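Local structure of Serine/threonine-protein acetyltransferase HopZ1a (Pseudomonas syringae pv. syringae, 5KLP) at residues P111-C114 with Q119-K122; M126-L131 with I198-N203; A182-D187 with H263-T268; A233-A236 with S241-H244. The protein transfers acetyl groups from acetyl-CoA to serine, threonine and lysine residues of target proteins, with inositol hexakisphosphate as cofactor, thereby impairing the host microtubule network and immunity. The protein carries 10 engineered substitutions. One frame throughout, in Å; residues are numbered along the deposited sequence.

Contact 1: residues P111-C114 with Q119-K122; sequences PQTC and QTLK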
loop_
_atom_site.group_PDB
_atom_site.type_symbol
_atom_site.label_atom_id
_atom_site.label_comp_id
_atom_site.label_asym_id
_atom_site.label_seq_id
_atom_site.Cartn_x
_atom_site.Cartn_y
_atom_site.Cartn_z
ATOM N N PRO A 111 3.882 -6.224 8.681
ATOM C CA PRO A 111 3.293 -5.370 9.708
ATOM C C PRO A 111 4.387 -4.573 10.411
ATOM O O PRO A 111 5.569 -4.884 10.221
ATOM C CB PRO A 111 2.639 -6.377 10.649
ATOM C CG PRO A 111 3.575 -7.571 10.573
ATOM C CD PRO A 111 4.006 -7.623 9.132
ATOM N N GLN A 112 4.004 -3.565 11.187
ATOM C CA GLN A 112 4.958 -2.834 12.011
ATOM C C GLN A 112 5.212 -3.576 13.315
ATOM O O GLN A 112 4.372 -4.351 13.763
ATOM C CB GLN A 112 4.456 -1.429 12.316
ATOM C CG GLN A 112 4.065 -0.649 11.079
ATOM C CD GLN A 112 5.241 -0.378 10.162
ATOM O OE1 GLN A 112 6.355 -0.129 10.612
ATOM N NE2 GLN A 112 4.998 -0.448 8.862
ATOM N N THR A 113 6.358 -3.314 13.935
ATOM C CA THR A 113 6.696 -3.959 15.202
ATOM C C THR A 113 6.885 -2.933 16.330
ATOM O O THR A 113 7.464 -1.869 16.134
ATOM C CB THR A 113 7.967 -4.800 15.037
ATOM O OG1 THR A 113 7.763 -5.776 14.005
ATOM C CG2 THR A 113 8.350 -5.481 16.349
ATOM N N CYS A 114 6.370 -3.244 17.509
ATOM C CA CYS A 114 6.620 -2.442 18.691
ATOM C C CYS A 114 8.023 -2.732 19.229
ATOM O O CYS A 114 8.331 -3.863 19.563
ATOM C CB CYS A 114 5.557 -2.745 19.747
ATOM S SG CYS A 114 5.835 -1.928 21.315
ATOM N N GLN A 119 6.275 -7.185 19.609
ATOM C CA GLN A 119 4.961 -7.567 19.086
ATOM C C GLN A 119 4.682 -6.891 17.737
ATOM O O GLN A 119 4.932 -5.694 17.575
ATOM C CB GLN A 119 3.859 -7.224 20.081
ATOM C CG GLN A 119 2.485 -7.691 19.628
ATOM C CD GLN A 119 1.403 -7.357 20.623
ATOM O OE1 GLN A 119 1.557 -6.466 21.453
ATOM N NE2 GLN A 119 0.311 -8.112 20.577
ATOM N N THR A 120 4.178 -7.648 16.767
ATOM C CA THR A 120 3.763 -7.036 15.501
ATOM C C THR A 120 2.358 -6.474 15.671
ATOM O O THR A 120 1.525 -7.056 16.356
ATOM C CB THR A 120 3.824 -8.017 14.311
ATOM O OG1 THR A 120 2.937 -9.113 14.547
ATOM C CG2 THR A 120 5.262 -8.555 14.127
ATOM N N LEU A 121 2.113 -5.323 15.057
ATOM C CA LEU A 121 0.927 -4.548 15.366
ATOM C C LEU A 121 0.140 -4.159 14.128
ATOM O O LEU A 121 -0.500 -3.100 14.115
ATOM C CB LEU A 121 1.320 -3.280 16.132
ATOM C CG LEU A 121 1.854 -3.518 17.544
ATOM C CD1 LEU A 121 2.260 -2.202 18.223
ATOM C CD2 LEU A 121 0.817 -4.260 18.353
ATOM N N LYS A 122 0.160 -5.013 13.108
ATOM C CA LYS A 122 -0.536 -4.699 11.869
ATOM C C LYS A 122 0.023 -3.381 11.279
ATOM O O LYS A 122 1.246 -3.224 11.157
ATOM C CB LYS A 122 -2.056 -4.612 12.111
ATOM C CG LYS A 122 -2.683 -5.858 12.787
ATOM C CD LYS A 122 -2.325 -7.158 12.045
ATOM C CE LYS A 122 -2.736 -8.425 12.823
ATOM N NZ LYS A 122 -1.819 -8.757 13.960
#
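P111 meets the second segment with both its ring and its backbone: CG rests 3.8 Å from T120 CB, the two side chains crossing at a slant, and CB lies against the carbonyl O of K122. That same oxygen accepts from Q112 N at 2.8 Å, in a bond that is almost straight (167°). Q112 turns its own carbonyl back across the gap, where L121 N donates to Q112 O (2.8 Å) and the CA-H of T120 makes a further, weaker approach. Its side chain goes elsewhere, bending at chi2 (-64°) to pack on helix 153-167, and at the nearest atoms lies about 4 Å from that of the active-site residue H123. The two segments form the end of a hairpin joining the antiparallel strands 105-110 and 125-130, with a four-residue turn closing it. T113 and T120 are its one bridged pair, a non-hydrogen-bonded antiparallel pair whose CA atoms stand 4.3 Å apart. In T113, CG2 lies anti to the backbone N and comes 3.6 Å from Q119 O, while OG1 touches T120 CG2 and is hydrogen-bonded to D90. C114 N then reaches Q119 O at 2.8 Å and 171°, just before the turn. On the side of the hairpin away from P111 and T120, C114 CB packs against L121 CD1 at 3.7 Å.

Contact 2: residues M126-L131 with I198-N203; sequences MADVRL and IKAHKN. With IHP (inositol hexakisphosphate), chain D.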
loop_
_atom_site.group_PDB
_atom_site.type_symbol
_atom_site.label_atom_id
_atom_site.label_comp_id
_atom_site.label_asym_id
_atom_site.label_seq_id
_atom_site.Cartn_x
_atom_site.Cartn_y
_atom_site.Cartn_z
HETATM N N MSE A 126 4.023 -1.563 2.338
HETATM C CA MSE A 126 4.569 -2.310 1.216
HETATM C C MSE A 126 5.960 -1.796 0.922
HETATM O O MSE A 126 6.159 -0.580 0.815
HETATM C CB MSE A 126 3.675 -2.163 -0.017
HETATM C CG MSE A 126 3.982 -3.136 -1.148
HETATM SE SE MSE A 126 5.420 -2.552 -2.323
HETATM C CE MSE A 126 4.595 -0.890 -2.996
ATOM N N ALA A 127 6.925 -2.706 0.782
ATOM C CA ALA A 127 8.256 -2.286 0.353
ATOM C C ALA A 127 8.570 -2.843 -1.022
ATOM O O ALA A 127 8.414 -4.042 -1.270
ATOM C CB ALA A 127 9.326 -2.715 1.356
ATOM N N ASP A 128 8.998 -1.946 -1.906
ATOM C CA ASP A 128 9.431 -2.280 -3.256
ATOM C C ASP A 128 10.964 -2.221 -3.305
ATOM O O ASP A 128 11.555 -1.189 -3.004
ATOM C CB ASP A 128 8.802 -1.304 -4.258
ATOM C CG ASP A 128 9.139 -1.645 -5.703
ATOM O OD1 ASP A 128 10.231 -1.277 -6.178
ATOM O OD2 ASP A 128 8.303 -2.280 -6.372
ATOM N N VAL A 129 11.603 -3.330 -3.666
ATOM C CA VAL A 129 13.039 -3.481 -3.465
ATOM C C VAL A 129 13.784 -3.743 -4.771
ATOM O O VAL A 129 13.263 -4.411 -5.656
ATOM C CB VAL A 129 13.332 -4.652 -2.468
ATOM C CG1 VAL A 129 14.844 -4.893 -2.297
ATOM C CG2 VAL A 129 12.662 -4.392 -1.119
ATOM N N ARG A 130 14.990 -3.189 -4.890
ATOM C CA ARG A 130 15.940 -3.603 -5.917
ATOM C C ARG A 130 17.273 -4.004 -5.306
ATOM O O ARG A 130 17.826 -3.277 -4.474
ATOM C CB ARG A 130 16.192 -2.503 -6.952
ATOM C CG ARG A 130 14.983 -2.079 -7.727
ATOM C CD ARG A 130 14.449 -3.155 -8.673
ATOM N NE ARG A 130 13.340 -2.591 -9.435
ATOM C CZ ARG A 130 12.109 -2.434 -8.954
ATOM N NH1 ARG A 130 11.812 -2.832 -7.718
ATOM N NH2 ARG A 130 11.172 -1.883 -9.711
ATOM N N LEU A 131 17.769 -5.172 -5.699
ATOM C CA LEU A 131 19.133 -5.577 -5.374
ATOM C C LEU A 131 20.043 -5.041 -6.455
ATOM O O LEU A 131 19.617 -4.897 -7.599
ATOM C CB LEU A 131 19.256 -7.097 -5.268
ATOM C CG LEU A 131 18.329 -7.736 -4.234
ATOM C CD1 LEU A 131 18.466 -9.257 -4.250
ATOM C CD2 LEU A 131 18.552 -7.171 -2.837
ATOM N N ILE A 198 0.852 -4.584 -6.275
ATOM C CA ILE A 198 0.422 -4.792 -7.664
ATOM C C ILE A 198 0.671 -3.534 -8.508
ATOM O O ILE A 198 1.134 -3.628 -9.653
ATOM C CB ILE A 198 -1.071 -5.175 -7.751
ATOM C CG1 ILE A 198 -1.334 -6.464 -6.964
ATOM C CG2 ILE A 198 -1.490 -5.344 -9.225
ATOM C CD1 ILE A 198 -2.805 -6.821 -6.829
ATOM N N LYS A 199 0.345 -2.359 -7.959
ATOM C CA LYS A 199 0.548 -1.112 -8.715
ATOM C C LYS A 199 2.029 -0.821 -8.934
ATOM O O LYS A 199 2.418 -0.278 -9.967
ATOM C CB LYS A 199 -0.111 0.079 -8.005
ATOM C CG LYS A 199 -1.633 -0.025 -7.877
ATOM C CD LYS A 199 -2.282 -0.372 -9.220
ATOM C CE LYS A 199 -3.794 -0.322 -9.135
ATOM N NZ LYS A 199 -4.413 -0.758 -10.411
ATOM N N ALA A 200 2.853 -1.191 -7.963
ATOM C CA ALA A 200 4.295 -0.984 -8.065
ATOM C C ALA A 200 4.857 -1.837 -9.189
ATOM O O ALA A 200 5.763 -1.431 -9.900
ATOM C CB ALA A 200 4.970 -1.329 -6.769
ATOM N N HIS A 201 4.307 -3.040 -9.321
ATOM C CA HIS A 201 4.668 -3.936 -10.405
ATOM C C HIS A 201 4.202 -3.370 -11.734
ATOM O O HIS A 201 4.969 -3.322 -12.688
ATOM C CB HIS A 201 4.058 -5.329 -10.179
ATOM C CG HIS A 201 4.425 -6.324 -11.240
ATOM N ND1 HIS A 201 5.614 -6.265 -11.936
ATOM C CD2 HIS A 201 3.757 -7.393 -11.732
ATOM C CE1 HIS A 201 5.668 -7.262 -12.802
ATOM N NE2 HIS A 201 4.552 -7.960 -12.700
ATOM N N LYS A 202 2.945 -2.933 -11.797
ATOM C CA LYS A 202 2.421 -2.388 -13.046
ATOM C C LYS A 202 3.187 -1.144 -13.487
ATOM O O LYS A 202 3.324 -0.882 -14.677
ATOM C CB LYS A 202 0.936 -2.040 -12.937
ATOM C CG LYS A 202 -0.011 -3.218 -12.936
ATOM C CD LYS A 202 -1.458 -2.734 -13.029
ATOM C CE LYS A 202 -2.418 -3.879 -13.369
ATOM N NZ LYS A 202 -3.193 -4.405 -12.236
ATOM N N ASN A 203 3.716 -0.404 -12.521
ATOM C CA ASN A 203 4.471 0.806 -12.822
ATOM C C ASN A 203 5.955 0.607 -12.532
ATOM O O ASN A 203 6.630 1.512 -12.056
ATOM C CB ASN A 203 3.911 1.978 -12.012
ATOM C CG ASN A 203 2.460 2.293 -12.377
ATOM O OD1 ASN A 203 2.197 3.017 -13.335
ATOM N ND2 ASN A 203 1.517 1.735 -11.626
HETATM C C1 IHP D . -8.218 -5.273 -12.569
HETATM C C2 IHP D . -7.950 -4.374 -11.279
HETATM C C3 IHP D . -8.997 -3.329 -10.735
HETATM C C4 IHP D . -10.296 -3.175 -11.654
HETATM C C5 IHP D . -10.208 -3.622 -13.101
HETATM C C6 IHP D . -9.711 -5.060 -13.041
HETATM O O11 IHP D . -7.326 -5.091 -13.509
HETATM P P1 IHP D . -6.267 -6.177 -14.261
HETATM O O21 IHP D . -4.917 -5.504 -14.500
HETATM O O31 IHP D . -6.839 -6.603 -15.618
HETATM O O41 IHP D . -6.000 -7.450 -13.476
HETATM O O12 IHP D . -6.681 -3.840 -11.249
HETATM P P2 IHP D . -5.664 -4.349 -10.008
HETATM O O22 IHP D . -5.467 -5.877 -10.092
HETATM O O32 IHP D . -4.286 -3.678 -10.000
HETATM O O42 IHP D . -6.376 -4.101 -8.656
HETATM O O13 IHP D . -8.368 -2.226 -10.634
HETATM P P3 IHP D . -7.964 -1.168 -9.386
HETATM O O23 IHP D . -7.113 -1.695 -8.230
HETATM O O33 IHP D . -7.098 -0.288 -10.285
HETATM O O43 IHP D . -9.147 -0.389 -8.820
HETATM O O14 IHP D . -10.801 -1.934 -11.598
HETATM P P4 IHP D . -12.044 -1.527 -10.641
HETATM O O24 IHP D . -11.597 -1.328 -9.191
HETATM O O34 IHP D . -12.762 -0.254 -11.136
HETATM O O44 IHP D . -13.107 -2.641 -10.631
HETATM O O15 IHP D . -9.573 -2.796 -13.948
HETATM P P5 IHP D . -10.360 -1.947 -15.200
HETATM O O25 IHP D . -11.881 -2.001 -15.021
HETATM O O35 IHP D . -9.943 -0.450 -15.198
HETATM O O45 IHP D . -10.041 -2.520 -16.585
HETATM O O16 IHP D . -9.929 -5.680 -14.199
HETATM P P6 IHP D . -10.330 -7.258 -14.355
HETATM O O26 IHP D . -11.252 -7.686 -13.216
HETATM O O36 IHP D . -11.040 -7.525 -15.695
HETATM O O46 IHP D . -9.078 -8.141 -14.327
HETATM O O HOH W 1 8.243 -1.707 -8.921
#
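A200 presents its methyl group to two side chains that descend from alternate positions of the strand, M126 and D128. The selenomethionine M126 starts with CG anti to its backbone N (chi1 -167°), then folds at chi2 and chi3, which brings its terminal CE to 3.8 Å from A200 CB. D128 approaches the same methyl with one carboxylate oxygen, OD2 lying 3.5 Å from A200 CB. The polar link is made by one water: it donates to D128 OD2 at 2.6 Å and to A200 O at 2.7 Å, and accepts from R130 NH2 at 3.0 Å. R130 curls back along its own strand with its guanidinium edge turned to D128 OD2 and the water, both in its plane. Its NH1 forms a salt bridge with D128 OD1 (2.7 Å), although the bond is weak because the N-H points poorly (127°). With R107 also salt-bridged to its OD2, D128 probably stays ionised despite its burial. On the helix, K199 and K202 extend to the inositol hexakisphosphate, where K202 NZ lies 2.6 Å from O32. The contact thus places helix 189-202, which carries part of the cofactor pocket, over strand 125-130 in the mixed sheet, between neighbouring strands 105-110 and 138-143, with F207 of helix 204-215 packing against both D128 and A200.

Contact 3: residues A182-D187 with H263-T268; sequences AAATSD and HGASLT. Engineered in segment 182-187: A183 (natural residue Gln), A184 (natural residue Lys). With IHP (inositol hexakisphosphate), chain D.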
loop_
_atom_site.group_PDB
_atom_site.type_symbol
_atom_site.label_atom_id
_atom_site.label_comp_id
_atom_site.label_asym_id
_atom_site.label_seq_id
_atom_site.Cartn_x
_atom_site.Cartn_y
_atom_site.Cartn_z
ATOM N N ALA A 182 -3.592 7.778 1.560
ATOM C CA ALA A 182 -4.785 7.308 0.871
ATOM C C ALA A 182 -5.760 6.647 1.864
ATOM O O ALA A 182 -6.972 6.775 1.721
ATOM C CB ALA A 182 -4.410 6.339 -0.262
ATOM N N ALA A 183 -5.223 5.958 2.869
ATOM C CA ALA A 183 -6.050 5.236 3.845
ATOM C C ALA A 183 -6.534 6.176 4.936
ATOM O O ALA A 183 -5.733 6.889 5.544
ATOM C CB ALA A 183 -5.271 4.087 4.465
ATOM N N ALA A 184 -7.832 6.148 5.207
ATOM C CA ALA A 184 -8.425 7.005 6.231
ATOM C C ALA A 184 -8.263 6.404 7.622
ATOM O O ALA A 184 -8.300 7.114 8.621
ATOM C CB ALA A 184 -9.887 7.246 5.931
ATOM N N THR A 185 -8.115 5.085 7.681
ATOM C CA THR A 185 -7.860 4.387 8.939
ATOM C C THR A 185 -6.754 3.372 8.724
ATOM O O THR A 185 -6.229 3.241 7.625
ATOM C CB THR A 185 -9.112 3.664 9.482
ATOM O OG1 THR A 185 -9.411 2.529 8.663
ATOM C CG2 THR A 185 -10.308 4.594 9.498
ATOM N N SER A 186 -6.392 2.643 9.767
ATOM C CA SER A 186 -5.387 1.607 9.588
ATOM C C SER A 186 -6.035 0.226 9.491
ATOM O O SER A 186 -5.344 -0.786 9.403
ATOM C CB SER A 186 -4.356 1.663 10.715
ATOM O OG SER A 186 -3.494 2.779 10.515
ATOM N N ASP A 187 -7.362 0.187 9.446
ATOM C CA ASP A 187 -8.064 -1.106 9.405
ATOM C C ASP A 187 -7.927 -1.852 8.075
ATOM O O ASP A 187 -8.073 -3.080 8.027
ATOM C CB ASP A 187 -9.564 -0.916 9.673
ATOM C CG ASP A 187 -9.847 -0.143 10.943
ATOM O OD1 ASP A 187 -8.984 -0.133 11.846
ATOM O OD2 ASP A 187 -10.948 0.443 11.043
ATOM N N HIS A 263 -8.026 4.028 -4.509
ATOM C CA HIS A 263 -8.813 3.504 -3.385
ATOM C C HIS A 263 -8.833 4.442 -2.187
ATOM O O HIS A 263 -9.201 4.038 -1.082
ATOM C CB HIS A 263 -8.271 2.132 -2.974
ATOM C CG HIS A 263 -8.334 1.135 -4.082
ATOM N ND1 HIS A 263 -9.529 0.694 -4.608
ATOM C CD2 HIS A 263 -7.359 0.560 -4.824
ATOM C CE1 HIS A 263 -9.289 -0.140 -5.602
ATOM N NE2 HIS A 263 -7.980 -0.239 -5.755
ATOM N N GLY A 264 -8.439 5.692 -2.423
ATOM C CA GLY A 264 -8.463 6.719 -1.403
ATOM C C GLY A 264 -9.867 6.862 -0.846
ATOM O O GLY A 264 -10.844 6.919 -1.595
ATOM N N ALA A 265 -9.970 6.920 0.473
ATOM C CA ALA A 265 -11.277 7.015 1.115
ATOM C C ALA A 265 -11.898 8.390 0.913
ATOM O O ALA A 265 -13.103 8.506 0.719
ATOM C CB ALA A 265 -11.164 6.698 2.599
ATOM N N SER A 266 -11.068 9.428 0.924
ATOM C CA SER A 266 -11.580 10.791 1.009
ATOM C C SER A 266 -11.988 11.407 -0.337
ATOM O O SER A 266 -11.179 11.539 -1.266
ATOM C CB SER A 266 -10.539 11.692 1.687
ATOM O OG SER A 266 -10.947 13.047 1.639
ATOM N N LEU A 267 -13.248 11.806 -0.418
ATOM C CA LEU A 267 -13.738 12.542 -1.576
ATOM C C LEU A 267 -13.011 13.891 -1.728
ATOM O O LEU A 267 -12.654 14.305 -2.831
ATOM C CB LEU A 267 -15.249 12.764 -1.449
ATOM C CG LEU A 267 -15.854 13.832 -2.353
ATOM C CD1 LEU A 267 -15.665 13.481 -3.830
ATOM C CD2 LEU A 267 -17.321 14.043 -2.020
ATOM N N THR A 268 -12.779 14.583 -0.621
ATOM C CA THR A 268 -12.179 15.908 -0.734
ATOM C C THR A 268 -10.702 15.806 -1.130
ATOM O O THR A 268 -10.202 16.637 -1.887
ATOM C CB THR A 268 -12.335 16.720 0.561
ATOM O OG1 THR A 268 -11.836 15.974 1.673
ATOM C CG2 THR A 268 -13.800 17.038 0.776
HETATM C C1 IHP D . -8.218 -5.273 -12.569
HETATM C C2 IHP D . -7.950 -4.374 -11.279
HETATM C C3 IHP D . -8.997 -3.329 -10.735
HETATM C C4 IHP D . -10.296 -3.175 -11.654
HETATM C C5 IHP D . -10.208 -3.622 -13.101
HETATM C C6 IHP D . -9.711 -5.060 -13.041
HETATM O O11 IHP D . -7.326 -5.091 -13.509
HETATM P P1 IHP D . -6.267 -6.177 -14.261
HETATM O O21 IHP D . -4.917 -5.504 -14.500
HETATM O O31 IHP D . -6.839 -6.603 -15.618
HETATM O O41 IHP D . -6.000 -7.450 -13.476
HETATM O O12 IHP D . -6.681 -3.840 -11.249
HETATM P P2 IHP D . -5.664 -4.349 -10.008
HETATM O O22 IHP D . -5.467 -5.877 -10.092
HETATM O O32 IHP D . -4.286 -3.678 -10.000
HETATM O O42 IHP D . -6.376 -4.101 -8.656
HETATM O O13 IHP D . -8.368 -2.226 -10.634
HETATM P P3 IHP D . -7.964 -1.168 -9.386
HETATM O O23 IHP D . -7.113 -1.695 -8.230
HETATM O O33 IHP D . -7.098 -0.288 -10.285
HETATM O O43 IHP D . -9.147 -0.389 -8.820
HETATM O O14 IHP D . -10.801 -1.934 -11.598
HETATM P P4 IHP D . -12.044 -1.527 -10.641
HETATM O O24 IHP D . -11.597 -1.328 -9.191
HETATM O O34 IHP D . -12.762 -0.254 -11.136
HETATM O O44 IHP D . -13.107 -2.641 -10.631
HETATM O O15 IHP D . -9.573 -2.796 -13.948
HETATM P P5 IHP D . -10.360 -1.947 -15.200
HETATM O O25 IHP D . -11.881 -2.001 -15.021
HETATM O O35 IHP D . -9.943 -0.450 -15.198
HETATM O O45 IHP D . -10.041 -2.520 -16.585
HETATM O O16 IHP D . -9.929 -5.680 -14.199
HETATM P P6 IHP D . -10.330 -7.258 -14.355
HETATM O O26 IHP D . -11.252 -7.686 -13.216
HETATM O O36 IHP D . -11.040 -7.525 -15.695
HETATM O O46 IHP D . -9.078 -8.141 -14.327
HETATM O O HOH W 2 -8.145 9.295 1.420
#
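The carbonyl oxygen of A182 is gripped from two sources: the backbone N of A265 donates to it at 3.3 Å (163°), and a water donates at 2.8 Å. The CA of G264 also lies close to this oxygen, in a CA-H...O contact. Two loops of the acetyltransferase fold, which belongs to the same clan as the papain-like cysteine peptidases, meet here: residues 182-187 lead into helix 189-202, at whose start the active-site C189 sits, and residues 263-266 lead into helix 267-274. The water extends the join by one residue, since it accepts from S266 N at 3.0 Å and so ties A182 O to successive parts of the second loop. A184, an engineered residue like its neighbour A183, points its methyl at that of A265, and the two CB atoms touch at 3.6 Å. Positions 184 and 185 and residues A265 to T268 bind CoA in another structure of this protein, so the junction borders the CoA site. S266 occupies the N-cap of helix 267-274, its OG accepting from the backbone N of Q269, while T185 OG1 takes the N-H of D187 in an ST turn. At the other end H263 leaves this junction for the cofactor, its ring held by S324 at ND1. At the ring's other nitrogen, NE2 donates in the ring plane to phosphate oxygen O23 of inositol hexakisphosphate, at 3.0 Å.

Contact 4: residues A233-A236 with S241-H244; sequences ALEA and SVMH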
loop_
_atom_site.group_PDB
_atom_site.type_symbol
_atom_site.label_atom_id
_atom_site.label_comp_id
_atom_site.label_asym_id
_atom_site.label_seq_id
_atom_site.Cartn_x
_atom_site.Cartn_y
_atom_site.Cartn_z
ATOM N N ALA A 233 5.965 17.978 8.588
ATOM C CA ALA A 233 5.328 18.888 9.530
ATOM C C ALA A 233 6.021 18.805 10.877
ATOM O O ALA A 233 6.335 19.823 11.492
ATOM C CB ALA A 233 3.855 18.556 9.680
ATOM N N LEU A 234 6.273 17.582 11.326
ATOM C CA LEU A 234 6.883 17.381 12.633
ATOM C C LEU A 234 8.314 17.925 12.650
ATOM O O LEU A 234 8.744 18.556 13.623
ATOM C CB LEU A 234 6.856 15.898 13.015
ATOM C CG LEU A 234 7.496 15.520 14.353
ATOM C CD1 LEU A 234 6.836 16.330 15.461
ATOM C CD2 LEU A 234 7.324 14.034 14.610
ATOM N N GLU A 235 9.044 17.689 11.566
ATOM C CA GLU A 235 10.401 18.209 11.449
ATOM C C GLU A 235 10.434 19.734 11.477
ATOM O O GLU A 235 11.280 20.331 12.158
ATOM C CB GLU A 235 11.059 17.694 10.167
ATOM C CG GLU A 235 11.382 16.199 10.245
ATOM C CD GLU A 235 11.872 15.614 8.933
ATOM O OE1 GLU A 235 11.668 16.246 7.872
ATOM O OE2 GLU A 235 12.448 14.506 8.967
ATOM N N ALA A 236 9.505 20.366 10.766
ATOM C CA ALA A 236 9.478 21.831 10.717
ATOM C C ALA A 236 9.055 22.413 12.057
ATOM O O ALA A 236 9.596 23.416 12.508
ATOM C CB ALA A 236 8.558 22.314 9.619
ATOM N N SER A 241 15.778 16.319 14.468
ATOM C CA SER A 241 15.787 15.126 13.637
ATOM C C SER A 241 14.918 14.060 14.323
ATOM O O SER A 241 15.232 13.607 15.423
ATOM C CB SER A 241 17.218 14.634 13.409
ATOM O OG SER A 241 17.258 13.633 12.407
ATOM N N VAL A 242 13.807 13.680 13.703
ATOM C CA VAL A 242 12.897 12.739 14.361
ATOM C C VAL A 242 12.842 11.393 13.641
ATOM O O VAL A 242 12.289 10.426 14.162
ATOM C CB VAL A 242 11.469 13.318 14.474
ATOM C CG1 VAL A 242 11.469 14.582 15.319
ATOM C CG2 VAL A 242 10.906 13.599 13.104
HETATM N N MSE A 243 13.409 11.348 12.440
HETATM C CA MSE A 243 13.584 10.099 11.707
HETATM C C MSE A 243 15.076 9.880 11.463
HETATM O O MSE A 243 15.802 10.839 11.234
HETATM C CB MSE A 243 12.820 10.126 10.383
HETATM C CG MSE A 243 13.063 8.901 9.529
HETATM SE SE MSE A 243 11.917 8.792 7.935
HETATM C CE MSE A 243 12.950 9.877 6.703
ATOM N N HIS A 244 15.529 8.630 11.516
ATOM C CA HIS A 244 16.961 8.349 11.438
ATOM C C HIS A 244 17.560 9.007 10.216
ATOM O O HIS A 244 16.949 9.032 9.144
ATOM C CB HIS A 244 17.228 6.847 11.448
ATOM C CG HIS A 244 17.000 6.224 12.787
ATOM N ND1 HIS A 244 17.708 6.599 13.910
ATOM C CD2 HIS A 244 16.111 5.288 13.199
ATOM C CE1 HIS A 244 17.280 5.906 14.951
ATOM N NE2 HIS A 244 16.312 5.102 14.546
HETATM O O HOH W 3 14.090 13.756 10.870
#
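E235 and V242 bring their backbones within 6.7 Å of each other, CA to CA, as the chain doubles back beside the helix it has just left. Residues 233-236 are regular helix, part of helix 230-238, whereas 241-244 form an irregular return on the way to strand 248-251; the motif is a helix followed by a reversing loop that packs on it. No direct hydrogen bond joins the two segments. V242 carries the apolar contact, its CG2 wedged against two consecutive helix residues: L234 CD2 and E235 CG each lie 3.9 Å from it. L234 can take part because its CG stands anti to the backbone N (chi1 178°), which sends the isobutyl group out over V242, whose CG1 also approaches L234 CG. Beyond V242, the loop is tied to helix 153-167 through N159, which bonds to V242 O and H244 N, while L234 continues onto L155 of the same helix. E235 stretches onward past V242, extended beyond CG, and its carboxylate is paired with R226 in a salt bridge. A water spans the last gap, donating to E235 OE2 at 2.6 Å and accepting from M243 N at 3.0 Å.

Overall arrangement
Contacts 2 and 3 are buried, on opposite sides of the chain's centre, and both touch inositol hexakisphosphate; contact 1 is partly buried and contact 4 lies at the surface. Contacts 1 and 2 share a strand connection: the hairpin of contact 1 runs on into strand 125-130 of contact 2. Contacts 2 and 3 involve the two ends of helix 189-202, the first at its last turn, the second through the loop before it. Backbone hydrogen bonds dominate contact 1, contact 3 combines one with a water and a methyl touch, and contacts 2 and 4, with no direct hydrogen bond across, rely on apolar touches and a bridging water. Contact 4 is nested in the chain loop closed by contact 3.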